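PDB 1QHQ: protein (auracyanin) from Chloroflexus aurantiacus, which carries electrons as a blue copper protein, probably as a soluble acceptor for the integral membrane alternative complex III. Local coordinates for residues D26-A31 against N51-Q56; L45-Q50 against A98-G103; H57-V62 against Y118-T123. All coordinates share one frame; numbering follows the deposited sequence. Where two conformers were deposited one is given.

Overall arrangement
All three contacts border the copper site; they differ in depth, from the surface (contact 1) to the core (contact 3). In contact 1 two loops meet through one polar bridge and a few leucine and valine methyls. Contact 2, partly buried, ties the end of strand 42-49 to the loop that follows strand 93-96, mainly through the backbone and the amide of Asn-49. Contact 3 is buried and the most extensive: neighbouring strands of the five-stranded sheet pair there, with His-57 ahead of one and Cys-122 just after the other binding copper. The loop 51-56 joins strand 42-49 of contact 2 to the segment 57-62 of contact 3. Asn-49 ND2 reaches Val-55 O, and Leu-100 N reaches His-57 O, so polar bonds link all three.

Contact 1: residues D26-A31 against N51-Q56; sequences DALAFA and NNLGVQ
Asp-26 and Asn-52 meet through their polar groups at the outer end of this contact. Asn-52 ND2 gives a hydrogen bond of 3.1 Å to Asp-26 OD1, arriving on the syn side of the carboxylate but 26° out of its plane. The same nitrogen makes a weak bond to Asp-26 OD2, so both oxygens lean on a single amide group. Next to this bridge, Leu-53 CD1 lies 4.0 Å from Leu-28 CD2 and also rests beside the backbone N of Ala-27. CG1 of Val-55 stands between its backbone N and carbonyl carbon (chi1 79°), where it touches the same Leu-28 methyl, CD2, at 4.2 Å; the two side chains cross at about a right angle. Leu-28 CD2 is therefore shared between two residues of the 51-56 loop.

The loop is shaped from within by Asn-51. Its OD1 accepts from Leu-53 N at 2.9 Å, which makes an Asx turn, and from Val-55 N at 3.1 Å; both donors lie in the carbonyl plane, on lone pairs. Asn-51 ND2 returns a bond of 2.8 Å to Val-55 O. On the other side, Leu-28 is the centre of an inverse gamma turn and its side chain touches the copper ligand His-127. These are two surface loops beside the type I copper site at one end of a cupredoxin fold.

Contact 2: residues L45-Q50 against A98-G103; sequences LDFVNQ and AMLNAG
Asn-49 joins the two segments with both its backbone and its side chain. Gly-103 N donates to Asn-49 O at 2.7 Å. Asn-49 ND2 bonds to Leu-100 O at 2.9 Å; the acceptor lies in the amide plane, while the donor stands above the plane of the Leu-100 carbonyl. CG of Asn-49 is anti to the backbone N (chi1 -176°), which carries CG toward the 98-103 loop; ND2 then faces Leu-100 O. Beyond the two segments, ND2 also bonds to Val-55 O, and OD1 accepts from Asn-51 ND2. An alanine here would probably leave Leu-100 O and Val-55 O without this donor and Asn-51 ND2 without one acceptor, leaving the two loops less firmly joined.

Around the polar core, Leu-100 CB packs 3.9 Å from Asn-49 CB. Leu-100 CD1 reaches inward to Phe-47, lying 3.4 Å from its CD2 and equally close to its backbone O. The Phe-47 side chain also packs against strand 17-22 at Val-21, and Asn-49 touches the copper ligand His-57. Here a strand end and a loop form a second shell behind the type I copper site of a cupredoxin.

Contact 3: residues H57-V62 against Y118-T123; sequences HNWVLV and YLYICT. With CU (copper (II) ion), chain B.
His-57 ND1 and Cys-122 SG bring the two segments together on one copper ion, at 2.0 Å and 2.2 Å. SG sits at the edge of the His-57 ring, in its plane. Besides the metal, SG accepts the nearly straight N-H of Asn-58 (3.4 Å to N, 170°), which probably helps hold it in place. Asn-58 CG stands between its backbone N and carbonyl carbon (chi1 69°), near Thr-123: OD1 takes Thr-123 N on a lone pair at 2.9 Å, and ND2 reaches OG1, which is also bonded to Phe-84 O.

Farther along, strands 60-62 and 118-121 pair antiparallel, with Val-60 and Ile-121 a hydrogen-bonded pair and Leu-61 and Tyr-120 a non-hydrogen-bonded one. On one face of the sheet, the five-membered ring of Trp-59 leans over Tyr-120 with the planes 34° apart; NE1 sits over a face of the phenol ring, 3.2 Å from CD2, and Tyr-120 CB lies over one face of the indole, toward its rim. Leu-61 CD1 settles 3.6 Å from Leu-119 O, between Tyr-118 CB and Tyr-120 CB. On the other face, Val-60 CB meets Ile-121 CG1 at 4.0 Å, and Val-60 CG2 touches the Thr-123 methyl. Val-62 and Leu-119 lie side by side, pointing the same way: Val-62 N bonds to Leu-119 O, and Val-62 CG2 rests 3.5 Å from that oxygen and against Leu-119 CB. Phe-30 adds its ring edge-to-face to both Trp-59 and Tyr-120. Adjacent antiparallel strands, a histidine ligand just before one and a cysteine ligand just after the other, joined at the copper by His-127 and Met-132, mark the cupredoxin type I site.

Contact 1: residues D26-A31 against N51-Q56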
loop_
_atom_site.group_PDB
_atom_site.type_symbol
_atom_site.label_atom_id
_atom_site.label_comp_id
_atom_site.label_asym_id
_atom_site.label_seq_id
_atom_site.Cartn_x
_atom_site.Cartn_y
_atom_site.Cartn_z
ATOM N N ASP A 26 -3.590 -10.123 14.616
ATOM C CA ASP A 26 -3.352 -11.572 14.671
ATOM C C ASP A 26 -3.545 -12.265 13.343
ATOM O O ASP A 26 -3.664 -13.512 13.278
ATOM C CB ASP A 26 -4.308 -12.182 15.728
ATOM C CG ASP A 26 -3.918 -11.699 17.131
ATOM O OD1 ASP A 26 -2.721 -11.856 17.466
ATOM O OD2 ASP A 26 -4.745 -11.051 17.784
ATOM N N ALA A 27 -3.527 -11.537 12.232
ATOM C CA ALA A 27 -3.708 -12.139 10.915
ATOM C C ALA A 27 -2.881 -11.443 9.874
ATOM O O ALA A 27 -2.550 -10.242 10.052
ATOM C CB ALA A 27 -5.197 -12.108 10.512
ATOM N N LEU A 28 -2.627 -12.048 8.736
ATOM C CA LEU A 28 -2.007 -11.409 7.597
ATOM C C LEU A 28 -3.062 -10.681 6.757
ATOM O O LEU A 28 -3.530 -11.109 5.720
ATOM C CB LEU A 28 -1.242 -12.437 6.759
ATOM C CG LEU A 28 -0.238 -13.287 7.585
ATOM C CD1 LEU A 28 0.463 -14.259 6.642
ATOM C CD2 LEU A 28 0.771 -12.406 8.283
ATOM N N ALA A 29 -3.487 -9.526 7.321
ATOM C CA ALA A 29 -4.567 -8.769 6.676
ATOM C C ALA A 29 -4.468 -7.303 7.157
ATOM O O ALA A 29 -3.915 -7.031 8.210
ATOM C CB ALA A 29 -5.913 -9.310 7.119
ATOM N N PHE A 30 -5.100 -6.447 6.356
ATOM C CA PHE A 30 -5.310 -5.073 6.858
ATOM C C PHE A 30 -6.546 -5.118 7.753
ATOM O O PHE A 30 -7.502 -5.845 7.460
ATOM C CB PHE A 30 -5.574 -4.155 5.658
ATOM C CG PHE A 30 -4.398 -3.970 4.765
ATOM C CD1 PHE A 30 -3.288 -3.219 5.169
ATOM C CD2 PHE A 30 -4.343 -4.572 3.511
ATOM C CE1 PHE A 30 -2.196 -3.098 4.366
ATOM C CE2 PHE A 30 -3.240 -4.462 2.705
ATOM C CZ PHE A 30 -2.142 -3.687 3.111
ATOM N N ALA A 31 -6.618 -4.195 8.727
ATOM C CA ALA A 31 -7.832 -4.082 9.531
ATOM C C ALA A 31 -8.958 -3.476 8.695
ATOM O O ALA A 31 -10.116 -3.807 8.851
ATOM C CB ALA A 31 -7.581 -3.267 10.788
ATOM N N ASN A 51 1.159 -5.423 15.510
ATOM C CA ASN A 51 0.599 -6.785 15.372
ATOM C C ASN A 51 1.286 -7.705 16.392
ATOM O O ASN A 51 2.380 -7.398 16.836
ATOM C CB ASN A 51 0.741 -7.310 13.968
ATOM C CG ASN A 51 2.106 -7.656 13.494
ATOM O OD1 ASN A 51 2.699 -8.700 13.881
ATOM N ND2 ASN A 51 2.717 -6.871 12.623
ATOM N N ASN A 52 0.600 -8.781 16.706
ATOM C CA ASN A 52 1.115 -9.750 17.687
ATOM C C ASN A 52 1.955 -10.839 17.077
ATOM O O ASN A 52 2.395 -11.757 17.821
ATOM C CB ASN A 52 -0.119 -10.358 18.401
ATOM C CG ASN A 52 -0.893 -9.283 19.140
ATOM O OD1 ASN A 52 -0.245 -8.393 19.726
ATOM N ND2 ASN A 52 -2.205 -9.366 19.154
ATOM N N LEU A 53 2.283 -10.803 15.799
ATOM C CA LEU A 53 3.037 -11.858 15.136
ATOM C C LEU A 53 4.495 -11.552 15.002
ATOM O O LEU A 53 5.303 -12.330 14.452
ATOM C CB LEU A 53 2.432 -12.083 13.709
ATOM C CG LEU A 53 0.949 -12.392 13.693
ATOM C CD1 LEU A 53 0.410 -12.467 12.263
ATOM C CD2 LEU A 53 0.664 -13.712 14.419
ATOM N N GLY A 54 4.879 -10.262 15.208
ATOM C CA GLY A 54 6.252 -9.856 14.948
ATOM C C GLY A 54 6.547 -9.728 13.468
ATOM O O GLY A 54 7.679 -9.728 13.004
ATOM N N VAL A 55 5.455 -9.526 12.671
ATOM C CA VAL A 55 5.600 -9.584 11.229
ATOM C C VAL A 55 5.596 -8.224 10.531
ATOM O O VAL A 55 5.019 -7.255 11.026
ATOM C CB VAL A 55 4.545 -10.522 10.597
ATOM C CG1 VAL A 55 3.191 -9.831 10.499
ATOM C CG2 VAL A 55 5.034 -11.033 9.253
ATOM N N GLN A 56 6.322 -8.132 9.460
ATOM C CA GLN A 56 6.421 -6.966 8.605
ATOM C C GLN A 56 5.250 -6.823 7.642
ATOM O O GLN A 56 4.708 -7.800 7.165
ATOM C CB GLN A 56 7.703 -7.047 7.778
ATOM C CG GLN A 56 8.954 -6.912 8.657
ATOM C CD GLN A 56 10.174 -7.428 7.912
ATOM O OE1 GLN A 56 10.260 -8.655 7.680
ATOM N NE2 GLN A 56 11.048 -6.561 7.501
#

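Contact 2: residues L45-Q50 against A98-G103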
loop_
_atom_site.group_PDB
_atom_site.type_symbol
_atom_site.label_atom_id
_atom_site.label_comp_id
_atom_site.label_asym_id
_atom_site.label_seq_id
_atom_site.Cartn_x
_atom_site.Cartn_y
_atom_site.Cartn_z
ATOM N N LEU A 45 -1.555 8.764 3.570
ATOM C CA LEU A 45 -2.018 7.518 4.173
ATOM C C LEU A 45 -1.005 7.111 5.264
ATOM O O LEU A 45 0.203 7.121 5.002
ATOM C CB LEU A 45 -2.025 6.426 3.083
ATOM C CG LEU A 45 -2.578 5.057 3.505
ATOM C CD1 LEU A 45 -3.038 4.263 2.310
ATOM C CD2 LEU A 45 -1.513 4.274 4.287
ATOM N N ASP A 46 -1.503 6.982 6.460
ATOM C CA ASP A 46 -0.653 6.599 7.604
ATOM C C ASP A 46 -0.898 5.090 7.881
ATOM O O ASP A 46 -1.995 4.762 8.306
ATOM C CB ASP A 46 -1.013 7.419 8.829
ATOM C CG ASP A 46 -0.808 8.937 8.592
ATOM O OD1 ASP A 46 0.098 9.241 7.823
ATOM O OD2 ASP A 46 -1.470 9.710 9.311
ATOM N N PHE A 47 0.133 4.285 7.660
ATOM C CA PHE A 47 -0.036 2.826 7.959
ATOM C C PHE A 47 0.698 2.506 9.270
ATOM O O PHE A 47 1.895 2.766 9.412
ATOM C CB PHE A 47 0.620 2.056 6.811
ATOM C CG PHE A 47 0.501 0.545 6.938
ATOM C CD1 PHE A 47 -0.621 0.013 7.520
ATOM C CD2 PHE A 47 1.516 -0.259 6.499
ATOM C CE1 PHE A 47 -0.731 -1.379 7.707
ATOM C CE2 PHE A 47 1.389 -1.644 6.653
ATOM C CZ PHE A 47 0.271 -2.185 7.219
ATOM N N VAL A 48 -0.098 2.148 10.269
ATOM C CA VAL A 48 0.453 1.770 11.579
ATOM C C VAL A 48 0.466 0.233 11.690
ATOM O O VAL A 48 -0.563 -0.410 11.547
ATOM C CB VAL A 48 -0.467 2.325 12.692
ATOM C CG1 VAL A 48 0.142 2.045 14.054
ATOM C CG2 VAL A 48 -0.643 3.847 12.486
ATOM N N ASN A 49 1.680 -0.322 11.691
ATOM C CA ASN A 49 1.829 -1.784 11.761
ATOM C C ASN A 49 2.001 -2.250 13.211
ATOM O O ASN A 49 3.165 -2.444 13.616
ATOM C CB ASN A 49 3.011 -2.251 10.924
ATOM C CG ASN A 49 3.088 -3.840 10.941
ATOM O OD1 ASN A 49 2.134 -4.409 11.352
ATOM N ND2 ASN A 49 4.211 -4.304 10.493
ATOM N N GLN A 50 0.942 -2.386 13.964
ATOM C CA GLN A 50 1.029 -3.006 15.303
ATOM C C GLN A 50 0.346 -4.390 15.212
ATOM O O GLN A 50 -0.791 -4.505 14.807
ATOM C CB GLN A 50 0.292 -2.157 16.326
ATOM C CG GLN A 50 1.089 -0.893 16.701
ATOM C CD GLN A 50 0.246 0.051 17.533
ATOM O OE1 GLN A 50 -0.766 -0.343 18.122
ATOM N NE2 GLN A 50 0.661 1.314 17.574
ATOM N N ALA A 98 6.949 2.367 2.998
ATOM C CA ALA A 98 8.063 1.465 3.305
ATOM C C ALA A 98 7.480 0.192 3.948
ATOM O O ALA A 98 6.372 0.119 4.432
ATOM C CB ALA A 98 8.966 2.160 4.317
ATOM N N MET A 99 8.374 -0.812 3.989
ATOM C CA MET A 99 8.017 -2.070 4.670
ATOM C C MET A 99 8.309 -1.888 6.167
ATOM O O MET A 99 9.423 -1.477 6.501
ATOM C CB MET A 99 8.889 -3.177 4.069
ATOM C CG MET A 99 8.507 -4.562 4.614
ATOM S SD MET A 99 6.844 -5.044 4.167
ATOM C CE MET A 99 6.969 -5.270 2.419
ATOM N N LEU A 100 7.306 -2.056 6.983
ATOM C CA LEU A 100 7.351 -1.679 8.379
ATOM C C LEU A 100 7.490 -2.901 9.292
ATOM O O LEU A 100 6.734 -3.853 9.155
ATOM C CB LEU A 100 5.995 -0.995 8.749
ATOM C CG LEU A 100 5.698 0.222 7.843
ATOM C CD1 LEU A 100 4.331 0.774 8.195
ATOM C CD2 LEU A 100 6.761 1.298 8.009
ATOM N N ASN A 101 8.423 -2.811 10.236
ATOM C CA ASN A 101 8.554 -3.920 11.209
ATOM C C ASN A 101 7.339 -3.856 12.107
ATOM O O ASN A 101 6.669 -2.783 12.186
ATOM C CB ASN A 101 9.831 -3.681 12.032
ATOM C CG ASN A 101 11.099 -3.760 11.224
ATOM O OD1 ASN A 101 11.225 -4.514 10.271
ATOM N ND2 ASN A 101 12.070 -2.872 11.525
ATOM N N ALA A 102 6.968 -4.930 12.782
ATOM C CA ALA A 102 5.919 -4.838 13.780
ATOM C C ALA A 102 6.291 -3.735 14.801
ATOM O O ALA A 102 7.441 -3.676 15.263
ATOM C CB ALA A 102 5.835 -6.182 14.544
ATOM N N GLY A 103 5.372 -2.827 15.041
ATOM C CA GLY A 103 5.583 -1.712 15.924
ATOM C C GLY A 103 5.943 -0.425 15.175
ATOM O O GLY A 103 6.147 0.581 15.836
#

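Contact 3: residues H57-V62 against Y118-T123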
loop_
_atom_site.group_PDB
_atom_site.type_symbol
_atom_site.label_atom_id
_atom_site.label_comp_id
_atom_site.label_asym_id
_atom_site.label_seq_id
_atom_site.Cartn_x
_atom_site.Cartn_y
_atom_site.Cartn_z
ATOM N N HIS A 57 4.964 -5.550 7.278
ATOM C CA HIS A 57 3.868 -5.264 6.363
ATOM C C HIS A 57 4.077 -3.878 5.703
ATOM O O HIS A 57 4.700 -2.999 6.260
ATOM C CB HIS A 57 2.546 -5.125 7.103
ATOM C CG HIS A 57 1.947 -6.320 7.767
ATOM N ND1 HIS A 57 1.620 -7.465 7.058
ATOM C CD2 HIS A 57 1.464 -6.483 9.006
ATOM C CE1 HIS A 57 1.017 -8.307 7.873
ATOM N NE2 HIS A 57 0.911 -7.753 9.073
ATOM N N ASN A 58 3.498 -3.795 4.493
ATOM C CA ASN A 58 3.496 -2.459 3.838
ATOM C C ASN A 58 2.078 -2.291 3.268
ATOM O O ASN A 58 1.205 -3.081 3.436
ATOM C CB ASN A 58 4.548 -2.258 2.825
ATOM C CG ASN A 58 4.435 -3.038 1.548
ATOM O OD1 ASN A 58 3.575 -3.935 1.496
ATOM N ND2 ASN A 58 5.245 -2.752 0.545
ATOM N N TRP A 59 1.854 -1.079 2.727
ATOM C CA TRP A 59 0.586 -0.754 2.047
ATOM C C TRP A 59 0.946 -0.292 0.641
ATOM O O TRP A 59 1.772 0.651 0.471
ATOM C CB TRP A 59 -0.169 0.309 2.802
ATOM C CG TRP A 59 -1.494 0.707 2.189
ATOM C CD1 TRP A 59 -2.691 0.145 2.494
ATOM C CD2 TRP A 59 -1.743 1.735 1.228
ATOM N NE1 TRP A 59 -3.709 0.779 1.765
ATOM C CE2 TRP A 59 -3.105 1.720 0.967
ATOM C CE3 TRP A 59 -0.906 2.644 0.565
ATOM C CZ2 TRP A 59 -3.715 2.656 0.102
ATOM C CZ3 TRP A 59 -1.501 3.553 -0.336
ATOM C CH2 TRP A 59 -2.871 3.514 -0.570
ATOM N N VAL A 60 0.388 -0.956 -0.351
ATOM C CA VAL A 60 0.714 -0.716 -1.749
ATOM C C VAL A 60 -0.560 -0.564 -2.583
ATOM O O VAL A 60 -1.355 -1.459 -2.671
ATOM C CB VAL A 60 1.539 -1.852 -2.399
ATOM C CG1 VAL A 60 1.928 -1.482 -3.837
ATOM C CG2 VAL A 60 2.804 -2.088 -1.580
ATOM N N LEU A 61 -0.718 0.649 -3.168
ATOM C CA LEU A 61 -1.915 0.862 -4.029
ATOM C C LEU A 61 -1.541 0.609 -5.479
ATOM O O LEU A 61 -0.571 1.166 -5.962
ATOM C CB LEU A 61 -2.339 2.342 -3.843
ATOM C CG LEU A 61 -3.531 2.709 -4.778
ATOM C CD1 LEU A 61 -4.757 1.920 -4.326
ATOM C CD2 LEU A 61 -3.823 4.201 -4.677
ATOM N N VAL A 62 -2.289 -0.268 -6.147
ATOM C CA VAL A 62 -1.965 -0.602 -7.524
ATOM C C VAL A 62 -3.031 -0.063 -8.484
ATOM O O VAL A 62 -4.161 0.146 -8.098
ATOM C CB VAL A 62 -1.729 -2.089 -7.752
ATOM C CG1 VAL A 62 -0.737 -2.634 -6.707
ATOM C CG2 VAL A 62 -3.002 -2.875 -7.752
ATOM N N TYR A 118 -9.669 0.181 -7.209
ATOM C CA TYR A 118 -8.252 -0.133 -7.234
ATOM C C TYR A 118 -7.929 -1.033 -6.019
ATOM O O TYR A 118 -8.480 -0.786 -4.943
ATOM C CB TYR A 118 -7.433 1.163 -7.032
ATOM C CG TYR A 118 -7.689 2.204 -8.111
ATOM C CD1 TYR A 118 -8.724 3.122 -7.965
ATOM C CD2 TYR A 118 -6.827 2.300 -9.184
ATOM C CE1 TYR A 118 -8.933 4.066 -8.973
ATOM C CE2 TYR A 118 -6.995 3.288 -10.153
ATOM C CZ TYR A 118 -8.078 4.127 -10.025
ATOM O OH TYR A 118 -8.257 5.120 -11.004
ATOM N N LEU A 119 -7.076 -2.008 -6.222
ATOM C CA LEU A 119 -6.677 -2.805 -5.039
ATOM C C LEU A 119 -5.500 -2.130 -4.339
ATOM O O LEU A 119 -4.618 -1.568 -4.982
ATOM C CB LEU A 119 -6.194 -4.190 -5.485
ATOM C CG LEU A 119 -7.266 -5.195 -5.869
ATOM C CD1 LEU A 119 -6.574 -6.513 -6.277
ATOM C CD2 LEU A 119 -8.242 -5.448 -4.752
ATOM N N TYR A 120 -5.482 -2.306 -3.018
ATOM C CA TYR A 120 -4.268 -2.062 -2.244
ATOM C C TYR A 120 -3.873 -3.456 -1.638
ATOM O O TYR A 120 -4.779 -4.238 -1.356
ATOM C CB TYR A 120 -4.372 -1.037 -1.183
ATOM C CG TYR A 120 -5.500 -1.143 -0.201
ATOM C CD1 TYR A 120 -6.746 -0.508 -0.495
ATOM C CD2 TYR A 120 -5.384 -1.809 1.019
ATOM C CE1 TYR A 120 -7.750 -0.553 0.428
ATOM C CE2 TYR A 120 -6.417 -1.856 1.917
ATOM C CZ TYR A 120 -7.617 -1.220 1.622
ATOM O OH TYR A 120 -8.662 -1.279 2.504
ATOM N N ILE A 121 -2.595 -3.701 -1.595
ATOM C CA ILE A 121 -2.109 -5.004 -1.104
ATOM C C ILE A 121 -0.908 -4.756 -0.214
ATOM O O ILE A 121 -0.325 -3.671 -0.142
ATOM C CB ILE A 121 -1.614 -5.915 -2.278
ATOM C CG1 ILE A 121 -0.449 -5.316 -2.998
ATOM C CG2 ILE A 121 -2.795 -6.186 -3.229
ATOM C CD1 ILE A 121 0.081 -6.133 -4.193
ATOM N N CYS A 122 -0.461 -5.834 0.433
ATOM C CA CYS A 122 0.832 -5.841 1.103
ATOM C C CYS A 122 1.760 -6.708 0.219
ATOM O O CYS A 122 1.277 -7.740 -0.266
ATOM C CB CYS A 122 0.719 -6.414 2.486
ATOM S SG CYS A 122 2.335 -6.698 3.281
ATOM N N THR A 123 2.967 -6.280 -0.018
ATOM C CA THR A 123 3.879 -7.044 -0.851
ATOM C C THR A 123 4.899 -7.870 -0.074
ATOM O O THR A 123 5.731 -8.493 -0.756
ATOM C CB THR A 123 4.598 -6.197 -1.892
ATOM O OG1 THR A 123 5.338 -5.126 -1.306
ATOM C CG2 THR A 123 3.552 -5.648 -2.877
HETATM CU CU CU B . 1.862 -7.847 5.090
#